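Local coordinates for protein cytochrome c (Pseudomonas aeruginosa, PDB 6RTE) that acts as the dihydro-heme d1 dehydrogenase NirN of heme d1 biosynthesis, an oxidoreductase that carries heme c beside an eight-bladed beta-propeller, at residues Leu71-Leu81 / Asp98-Tyr109; Glu115-Ile123 / Ala214-Thr222. All blocks are in the same frame, centred on the assembly; numbering follows the deposited sequence.

Contact 1 of 2, residues Leu71-Leu81 / Asp98-Tyr109; sequences LKPAQAREVIL and DAAADALVAYLY. With HEC (heme c), chain C.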
# COMPACT_ATOMS: atom_id res chain seq x y z
N LEU A 71 -0.07 -15.99 -4.51
CA LEU A 71 -0.04 -16.84 -5.69
C LEU A 71 -0.27 -18.28 -5.23
O LEU A 71 0.56 -18.84 -4.51
CB LEU A 71 1.30 -16.71 -6.42
CG LEU A 71 1.45 -17.47 -7.74
CD1 LEU A 71 0.58 -16.84 -8.83
CD2 LEU A 71 2.92 -17.51 -8.14
N LYS A 72 -1.39 -18.86 -5.63
CA LYS A 72 -1.66 -20.25 -5.26
C LYS A 72 -0.69 -21.18 -5.98
O LYS A 72 -0.32 -20.93 -7.13
CB LYS A 72 -3.10 -20.62 -5.60
CG LYS A 72 -4.13 -19.94 -4.71
CD LYS A 72 -5.52 -20.56 -4.88
CE LYS A 72 -6.60 -19.73 -4.19
NZ LYS A 72 -6.73 -18.36 -4.78
N PRO A 73 -0.26 -22.27 -5.33
CA PRO A 73 0.70 -23.17 -5.98
C PRO A 73 0.25 -23.68 -7.34
O PRO A 73 1.10 -23.87 -8.23
CB PRO A 73 0.83 -24.31 -4.95
CG PRO A 73 0.69 -23.57 -3.63
CD PRO A 73 -0.43 -22.60 -3.90
N ALA A 74 -1.05 -23.90 -7.53
CA ALA A 74 -1.53 -24.31 -8.85
C ALA A 74 -1.30 -23.22 -9.88
O ALA A 74 -1.03 -23.51 -11.05
CB ALA A 74 -3.01 -24.69 -8.78
N GLN A 75 -1.38 -21.95 -9.46
CA GLN A 75 -1.11 -20.84 -10.38
C GLN A 75 0.39 -20.72 -10.65
O GLN A 75 0.79 -20.43 -11.79
CB GLN A 75 -1.67 -19.54 -9.81
CG GLN A 75 -3.18 -19.60 -9.55
CD GLN A 75 -3.70 -18.42 -8.75
OE1 GLN A 75 -2.97 -17.82 -7.95
NE2 GLN A 75 -4.97 -18.07 -8.96
N ALA A 76 1.22 -20.93 -9.63
CA ALA A 76 2.67 -20.97 -9.86
C ALA A 76 3.03 -22.07 -10.83
O ALA A 76 3.88 -21.88 -11.72
CB ALA A 76 3.41 -21.17 -8.54
N ARG A 77 2.40 -23.25 -10.69
CA ARG A 77 2.68 -24.35 -11.60
C ARG A 77 2.40 -23.96 -13.04
O ARG A 77 3.19 -24.27 -13.94
CB ARG A 77 1.84 -25.56 -11.20
CG ARG A 77 2.29 -26.86 -11.83
CD ARG A 77 1.51 -28.04 -11.27
NE ARG A 77 2.02 -29.31 -11.78
CZ ARG A 77 1.67 -29.83 -12.95
NH1 ARG A 77 0.80 -29.21 -13.73
NH2 ARG A 77 2.19 -31.00 -13.33
N GLU A 78 1.28 -23.28 -13.29
CA GLU A 78 0.94 -22.91 -14.65
C GLU A 78 1.90 -21.86 -15.18
O GLU A 78 2.24 -21.87 -16.38
CB GLU A 78 -0.50 -22.41 -14.72
CG GLU A 78 -1.55 -23.47 -14.38
CD GLU A 78 -1.73 -24.50 -15.49
OE1 GLU A 78 -0.97 -24.47 -16.48
OE2 GLU A 78 -2.64 -25.35 -15.38
N VAL A 79 2.38 -20.96 -14.31
CA VAL A 79 3.37 -19.97 -14.72
C VAL A 79 4.68 -20.65 -15.09
O VAL A 79 5.33 -20.28 -16.08
CB VAL A 79 3.58 -18.93 -13.59
CG1 VAL A 79 4.70 -17.98 -13.96
CG2 VAL A 79 2.30 -18.15 -13.34
N ILE A 80 5.09 -21.65 -14.31
CA ILE A 80 6.34 -22.35 -14.60
C ILE A 80 6.25 -23.09 -15.93
O ILE A 80 7.23 -23.19 -16.67
CB ILE A 80 6.70 -23.31 -13.45
CG1 ILE A 80 7.03 -22.53 -12.18
CG2 ILE A 80 7.85 -24.23 -13.87
CD1 ILE A 80 7.12 -23.40 -10.93
N LEU A 81 5.07 -23.63 -16.25
CA LEU A 81 4.96 -24.49 -17.42
C LEU A 81 4.75 -23.67 -18.70
O LEU A 81 5.37 -23.96 -19.73
CB LEU A 81 3.81 -25.48 -17.24
CG LEU A 81 4.06 -26.57 -16.20
CD1 LEU A 81 2.81 -27.40 -15.98
CD2 LEU A 81 5.23 -27.45 -16.61
N ASP A 98 5.76 -33.36 -15.62
CA ASP A 98 4.85 -33.08 -14.51
C ASP A 98 5.52 -33.27 -13.16
O ASP A 98 5.32 -32.48 -12.24
CB ASP A 98 3.62 -33.98 -14.61
CG ASP A 98 2.59 -33.47 -15.60
OD1 ASP A 98 2.74 -32.35 -16.14
OD2 ASP A 98 1.60 -34.21 -15.84
N ALA A 99 6.30 -34.34 -13.01
CA ALA A 99 6.96 -34.59 -11.73
C ALA A 99 7.97 -33.49 -11.41
O ALA A 99 8.13 -33.10 -10.25
CB ALA A 99 7.65 -35.95 -11.75
N ALA A 100 8.65 -32.98 -12.43
CA ALA A 100 9.63 -31.92 -12.21
C ALA A 100 8.94 -30.60 -11.89
O ALA A 100 9.43 -29.82 -11.07
CB ALA A 100 10.53 -31.80 -13.44
N ALA A 101 7.79 -30.34 -12.52
CA ALA A 101 7.03 -29.13 -12.22
C ALA A 101 6.49 -29.17 -10.79
O ALA A 101 6.58 -28.18 -10.06
CB ALA A 101 5.89 -28.96 -13.22
N ASP A 102 5.93 -30.32 -10.38
CA ASP A 102 5.46 -30.45 -9.01
C ASP A 102 6.61 -30.30 -8.02
O ASP A 102 6.47 -29.63 -6.99
CB ASP A 102 4.77 -31.80 -8.81
CG ASP A 102 3.62 -32.03 -9.77
OD1 ASP A 102 3.00 -31.04 -10.22
OD2 ASP A 102 3.34 -33.20 -10.08
N ALA A 103 7.76 -30.91 -8.32
CA ALA A 103 8.91 -30.77 -7.44
C ALA A 103 9.30 -29.31 -7.27
O ALA A 103 9.60 -28.86 -6.16
CB ALA A 103 10.09 -31.57 -7.99
N LEU A 104 9.31 -28.55 -8.37
CA LEU A 104 9.70 -27.14 -8.29
C LEU A 104 8.70 -26.35 -7.45
O LEU A 104 9.10 -25.56 -6.59
CB LEU A 104 9.84 -26.56 -9.69
CG LEU A 104 11.22 -26.74 -10.33
CD1 LEU A 104 11.17 -26.47 -11.82
CD2 LEU A 104 12.24 -25.82 -9.65
N VAL A 105 7.40 -26.56 -7.67
CA VAL A 105 6.38 -25.87 -6.89
C VAL A 105 6.54 -26.19 -5.41
O VAL A 105 6.53 -25.30 -4.55
CB VAL A 105 4.97 -26.22 -7.39
CG1 VAL A 105 3.91 -25.61 -6.48
CG2 VAL A 105 4.79 -25.75 -8.83
N ALA A 106 6.69 -27.48 -5.09
CA ALA A 106 6.87 -27.88 -3.70
C ALA A 106 8.05 -27.16 -3.07
O ALA A 106 7.95 -26.66 -1.95
CB ALA A 106 7.05 -29.40 -3.61
N TYR A 107 9.17 -27.07 -3.80
CA TYR A 107 10.36 -26.39 -3.30
C TYR A 107 10.12 -24.90 -3.07
O TYR A 107 10.61 -24.33 -2.08
CB TYR A 107 11.51 -26.59 -4.30
CG TYR A 107 12.79 -25.86 -3.98
CD1 TYR A 107 13.61 -26.27 -2.93
CD2 TYR A 107 13.20 -24.77 -4.75
CE1 TYR A 107 14.79 -25.60 -2.65
CE2 TYR A 107 14.38 -24.10 -4.47
CZ TYR A 107 15.17 -24.52 -3.42
OH TYR A 107 16.34 -23.85 -3.14
N LEU A 108 9.37 -24.24 -3.96
CA LEU A 108 9.17 -22.80 -3.83
C LEU A 108 8.35 -22.48 -2.59
O LEU A 108 8.58 -21.46 -1.93
CB LEU A 108 8.48 -22.23 -5.07
CG LEU A 108 9.24 -22.23 -6.40
CD1 LEU A 108 8.49 -21.35 -7.39
CD2 LEU A 108 10.65 -21.76 -6.24
N TYR A 109 7.36 -23.32 -2.27
CA TYR A 109 6.48 -23.04 -1.14
C TYR A 109 6.98 -23.65 0.17
O TYR A 109 6.43 -23.34 1.22
CB TYR A 109 5.07 -23.53 -1.47
CG TYR A 109 4.40 -22.62 -2.49
CD1 TYR A 109 4.64 -22.79 -3.85
CD2 TYR A 109 3.59 -21.57 -2.10
CE1 TYR A 109 4.06 -21.96 -4.79
CE2 TYR A 109 3.01 -20.72 -3.04
CZ TYR A 109 3.25 -20.92 -4.39
OH TYR A 109 2.67 -20.10 -5.33
FE HEC C . 10.53 -17.03 -13.32
CHA HEC C . 8.03 -14.91 -12.56
CHB HEC C . 9.15 -19.45 -11.30
CHC HEC C . 12.92 -19.34 -14.39
CHD HEC C . 12.24 -14.59 -14.90
NA HEC C . 8.92 -17.17 -12.16
C1A HEC C . 8.00 -16.16 -11.99
C2A HEC C . 6.99 -16.60 -11.10
C3A HEC C . 7.30 -17.87 -10.75
C4A HEC C . 8.50 -18.23 -11.40
CMA HEC C . 6.50 -18.73 -9.82
CAA HEC C . 5.79 -15.80 -10.64
CBA HEC C . 6.20 -14.98 -9.40
CGA HEC C . 5.16 -14.04 -8.85
O1A HEC C . 5.48 -13.24 -7.93
O2A HEC C . 4.01 -14.02 -9.29
NB HEC C . 10.96 -19.04 -12.90
C1B HEC C . 10.28 -19.81 -12.06
C2B HEC C . 10.86 -21.11 -12.03
C3B HEC C . 11.92 -21.11 -12.89
C4B HEC C . 11.96 -19.75 -13.45
CMB HEC C . 10.38 -22.26 -11.19
CAB HEC C . 12.87 -22.18 -13.31
CBB HEC C . 12.12 -23.50 -13.48
NC HEC C . 12.28 -17.00 -14.46
C1C HEC C . 13.12 -18.01 -14.77
C2C HEC C . 14.18 -17.50 -15.55
C3C HEC C . 13.98 -16.14 -15.71
C4C HEC C . 12.78 -15.84 -14.99
CMC HEC C . 15.29 -18.35 -16.09
CAC HEC C . 14.77 -15.09 -16.39
CBC HEC C . 14.92 -15.09 -17.90
ND HEC C . 10.21 -15.19 -13.65
C1D HEC C . 11.01 -14.34 -14.31
C2D HEC C . 10.41 -13.00 -14.35
C3D HEC C . 9.24 -13.08 -13.71
C4D HEC C . 9.13 -14.47 -13.26
CMD HEC C . 10.99 -11.77 -15.00
CAD HEC C . 8.25 -11.96 -13.48
CBD HEC C . 7.27 -11.83 -14.64
CGD HEC C . 6.26 -10.72 -14.44
O1D HEC C . 6.56 -9.56 -14.76
O2D HEC C . 5.14 -10.94 -13.98
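Arg-77 reaches from helix 73-81 to two carboxylates on helix 98-109. Its NE meets OD1 of Asp-102 at 2.5 Å, nearly along that oxygen's C-O axis, while NH2 makes a weaker salt bridge with OD1 of Asp-98 at 3.2 Å. CG of Arg-77 stands anti to the backbone N (chi1 -165°) and the chain runs straight on to NE, which carries the guanidinium over the CB of Ala-101, with both acids at its edge. At the other end of the contact Pro-73 CG sits 3.6 Å from the centroid of the Tyr-109 ring, a CH-pi contact almost on the ring normal. The Tyr-109 hydroxyl donates to Leu-71 O across 2.6 Å, approaching from above the carbonyl plane, and Ala-76 CB abuts the ring's edge. Val-105 fills the middle: CG1 touches Pro-73 CB, and CG2 rests on Arg-77 CB and on CD1 of Ile-80. The same CD1 lies 3.5 Å from heme methyl CMB. In this cytochrome c domain Leu-104 also meets the heme, backed by Leu-42 of helix 38-46. Polar bonds at both ends would set how the helices sit together, leaving the apolar middle to meet the heme.

Contact 2 of 2, residues Glu115-Ile123 / Ala214-Thr222; sequences EPQWSAEDI and AEVRAGLNT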
# COMPACT_ATOMS: atom_id res chain seq x y z
N GLU A 115 15.83 -19.47 8.22
CA GLU A 115 15.20 -18.27 7.69
C GLU A 115 16.23 -17.38 7.01
O GLU A 115 17.30 -17.13 7.58
CB GLU A 115 14.50 -17.52 8.82
CG GLU A 115 13.77 -16.28 8.40
CD GLU A 115 13.17 -15.57 9.61
OE1 GLU A 115 13.82 -14.66 10.15
OE2 GLU A 115 12.08 -15.98 10.05
N PRO A 116 15.96 -16.88 5.80
CA PRO A 116 16.93 -16.01 5.14
C PRO A 116 17.12 -14.71 5.91
O PRO A 116 16.17 -14.16 6.48
CB PRO A 116 16.30 -15.75 3.76
CG PRO A 116 15.25 -16.79 3.59
CD PRO A 116 14.78 -17.15 4.97
N GLN A 117 18.36 -14.21 5.90
CA GLN A 117 18.73 -12.98 6.59
C GLN A 117 18.84 -11.80 5.61
O GLN A 117 19.05 -11.97 4.41
CB GLN A 117 20.07 -13.15 7.31
CG GLN A 117 20.19 -14.40 8.18
CD GLN A 117 19.35 -14.31 9.42
OE1 GLN A 117 19.62 -13.50 10.32
NE2 GLN A 117 18.31 -15.13 9.49
N TRP A 118 18.71 -10.59 6.16
CA TRP A 118 19.00 -9.37 5.41
C TRP A 118 19.54 -8.34 6.40
O TRP A 118 18.77 -7.64 7.06
CB TRP A 118 17.78 -8.84 4.68
CG TRP A 118 18.17 -7.95 3.54
CD1 TRP A 118 17.89 -6.62 3.39
CD2 TRP A 118 18.93 -8.33 2.39
NE1 TRP A 118 18.43 -6.16 2.21
CE2 TRP A 118 19.07 -7.19 1.59
CE3 TRP A 118 19.50 -9.54 1.97
CZ2 TRP A 118 19.76 -7.21 0.37
CZ3 TRP A 118 20.18 -9.56 0.76
CH2 TRP A 118 20.32 -8.40 -0.02
N SER A 119 20.87 -8.27 6.50
CA SER A 119 21.55 -7.50 7.53
C SER A 119 21.71 -6.04 7.12
O SER A 119 21.47 -5.64 5.99
CB SER A 119 22.92 -8.11 7.80
OG SER A 119 23.78 -7.85 6.69
N ALA A 120 22.15 -5.23 8.10
CA ALA A 120 22.59 -3.87 7.80
C ALA A 120 23.60 -3.85 6.64
O ALA A 120 23.52 -3.00 5.75
CB ALA A 120 23.21 -3.24 9.05
N GLU A 121 24.53 -4.81 6.63
CA GLU A 121 25.55 -4.86 5.58
C GLU A 121 24.93 -5.15 4.21
O GLU A 121 25.32 -4.54 3.21
CB GLU A 121 26.61 -5.91 5.91
CG GLU A 121 27.54 -5.51 7.04
CD GLU A 121 26.84 -5.46 8.40
OE1 GLU A 121 26.03 -6.37 8.71
OE2 GLU A 121 27.08 -4.49 9.15
N ASP A 122 23.99 -6.09 4.15
CA ASP A 122 23.25 -6.34 2.91
C ASP A 122 22.53 -5.07 2.45
O ASP A 122 22.59 -4.70 1.27
CB ASP A 122 22.23 -7.46 3.12
CG ASP A 122 22.85 -8.81 3.37
OD1 ASP A 122 23.80 -9.20 2.64
OD2 ASP A 122 22.36 -9.51 4.29
N ILE A 123 21.83 -4.41 3.37
CA ILE A 123 21.09 -3.20 3.03
C ILE A 123 22.03 -2.15 2.43
O ILE A 123 21.75 -1.57 1.37
CB ILE A 123 20.36 -2.65 4.27
CG1 ILE A 123 19.32 -3.65 4.76
CG2 ILE A 123 19.69 -1.30 3.96
CD1 ILE A 123 18.73 -3.26 6.13
N ALA A 214 17.48 7.54 -5.80
CA ALA A 214 18.17 6.47 -5.10
C ALA A 214 17.24 5.28 -4.97
O ALA A 214 16.01 5.40 -5.07
CB ALA A 214 18.64 6.93 -3.71
N GLU A 215 17.84 4.11 -4.73
CA GLU A 215 17.11 2.91 -4.38
C GLU A 215 17.94 2.11 -3.39
O GLU A 215 19.17 2.16 -3.39
CB GLU A 215 16.81 2.02 -5.60
CG GLU A 215 16.03 2.71 -6.72
CD GLU A 215 15.58 1.71 -7.77
OE1 GLU A 215 16.40 1.38 -8.66
OE2 GLU A 215 14.42 1.24 -7.69
N VAL A 216 17.25 1.37 -2.53
CA VAL A 216 17.89 0.52 -1.55
C VAL A 216 16.96 -0.66 -1.32
O VAL A 216 15.74 -0.55 -1.50
CB VAL A 216 18.23 1.30 -0.25
CG1 VAL A 216 16.99 1.57 0.61
CG2 VAL A 216 19.31 0.59 0.56
N ARG A 217 17.54 -1.80 -0.99
CA ARG A 217 16.75 -2.97 -0.62
C ARG A 217 16.74 -3.06 0.90
O ARG A 217 17.75 -3.42 1.51
CB ARG A 217 17.29 -4.26 -1.23
CG ARG A 217 16.30 -5.41 -1.01
CD ARG A 217 16.75 -6.74 -1.64
NE ARG A 217 15.61 -7.64 -1.66
CZ ARG A 217 15.64 -8.90 -2.09
NH1 ARG A 217 16.77 -9.42 -2.53
NH2 ARG A 217 14.52 -9.61 -2.08
N ALA A 218 15.60 -2.74 1.48
CA ALA A 218 15.48 -2.68 2.93
C ALA A 218 15.14 -4.02 3.57
O ALA A 218 15.38 -4.19 4.77
CB ALA A 218 14.40 -1.65 3.30
N GLY A 219 14.58 -4.95 2.82
CA GLY A 219 14.21 -6.25 3.36
C GLY A 219 14.01 -7.25 2.24
O GLY A 219 14.35 -6.99 1.09
N LEU A 220 13.47 -8.42 2.60
CA LEU A 220 13.19 -9.47 1.63
C LEU A 220 11.71 -9.58 1.30
O LEU A 220 11.36 -10.02 0.20
CB LEU A 220 13.68 -10.83 2.16
CG LEU A 220 15.18 -10.91 2.44
CD1 LEU A 220 15.55 -12.28 3.02
CD2 LEU A 220 15.97 -10.66 1.17
N ASN A 221 10.84 -9.24 2.24
CA ASN A 221 9.40 -9.15 2.00
C ASN A 221 8.91 -7.96 2.82
O ASN A 221 8.97 -7.98 4.06
CB ASN A 221 8.67 -10.43 2.38
CG ASN A 221 7.22 -10.43 1.94
OD1 ASN A 221 6.32 -10.24 2.76
ND2 ASN A 221 6.99 -10.62 0.66
N THR A 222 8.43 -6.93 2.12
CA THR A 222 8.14 -5.64 2.72
C THR A 222 6.64 -5.38 2.67
O THR A 222 5.96 -5.79 1.72
CB THR A 222 8.90 -4.53 1.99
OG1 THR A 222 10.29 -4.69 2.25
CG2 THR A 222 8.45 -3.14 2.45
O HOH W 1 16.22 -6.15 6.70
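Trp-118 makes the one direct hydrogen bond between the segments: its NE1 donates to Arg-217 O at 2.9 Å with an N-H...O angle of 163°. The acceptor lies in the indole plane, yet seen from the carbonyl the donor stands well above its plane. A water gives a second polar link, donating to both Trp-118 O and Ala-218 O.

Apolar contacts add to this bond. With CG of Trp-118 opposite the backbone N (chi1 -158°), the indole points edge-on at the carbonyls of Arg-217 and Ala-218, while CD1 packs on Gly-219 CA and CZ2 on Arg-217 CD at 3.6 Å. Leu-220 CD2 approaches the ring obliquely, 3.8 Å from CE3 of Trp-118; Asp-122 CB lies over the centre of a face, on the side away from that methyl. The other methyl of Leu-220, CD1, meets Pro-116 CB at 3.6 Å. Ile-123 lays CG2 against Val-216 CG2 at 3.9 Å, and its CG1 against Arg-217 O.

The turn at 217-220 joins strands 211-217 and 221-227, which belong to consecutive antiparallel sheets of the eight-bladed beta-propeller, so the segment 115-123 packs where the chain passes from one blade to the next. Leu-220 and Asn-221 form a classic beta bulge opposite Leu-240.

The Arg-217 guanidinium has Leu-220 CD2 over one face and is hydrogen-bonded through NH2 to Asp-199 O and Leu-56 O; its cation-pi approach to Trp-118 is long and at most weakly attractive. Ser-119 and Asp-122 form a capping box at the start of helix 120-123: Asp-122 N donates to Ser-119 OG, and Ser-119 N returns a bond to Asp-122 OD2 at 2.9 Å.

Overall arrangement
From the N terminus the chain first runs through the heme c-binding region, where contact 1 closes a short loop, with 16 residues between segments 71-81 and 98-109. Helix 120-126 is the next helix after 98-109, and contact 2 opens just ahead of it, so the two are in series and neither encloses the other. Contact 2 closes a much longer loop of 90 residues that includes the first propeller strands, and brings the junction of strands 211-217 and 221-227 back against residues 115-123. The centres lie 26 Å apart and the contacts do not touch: contact 1 holds the cytochrome helices together, while contact 2 ties the linker to the propeller.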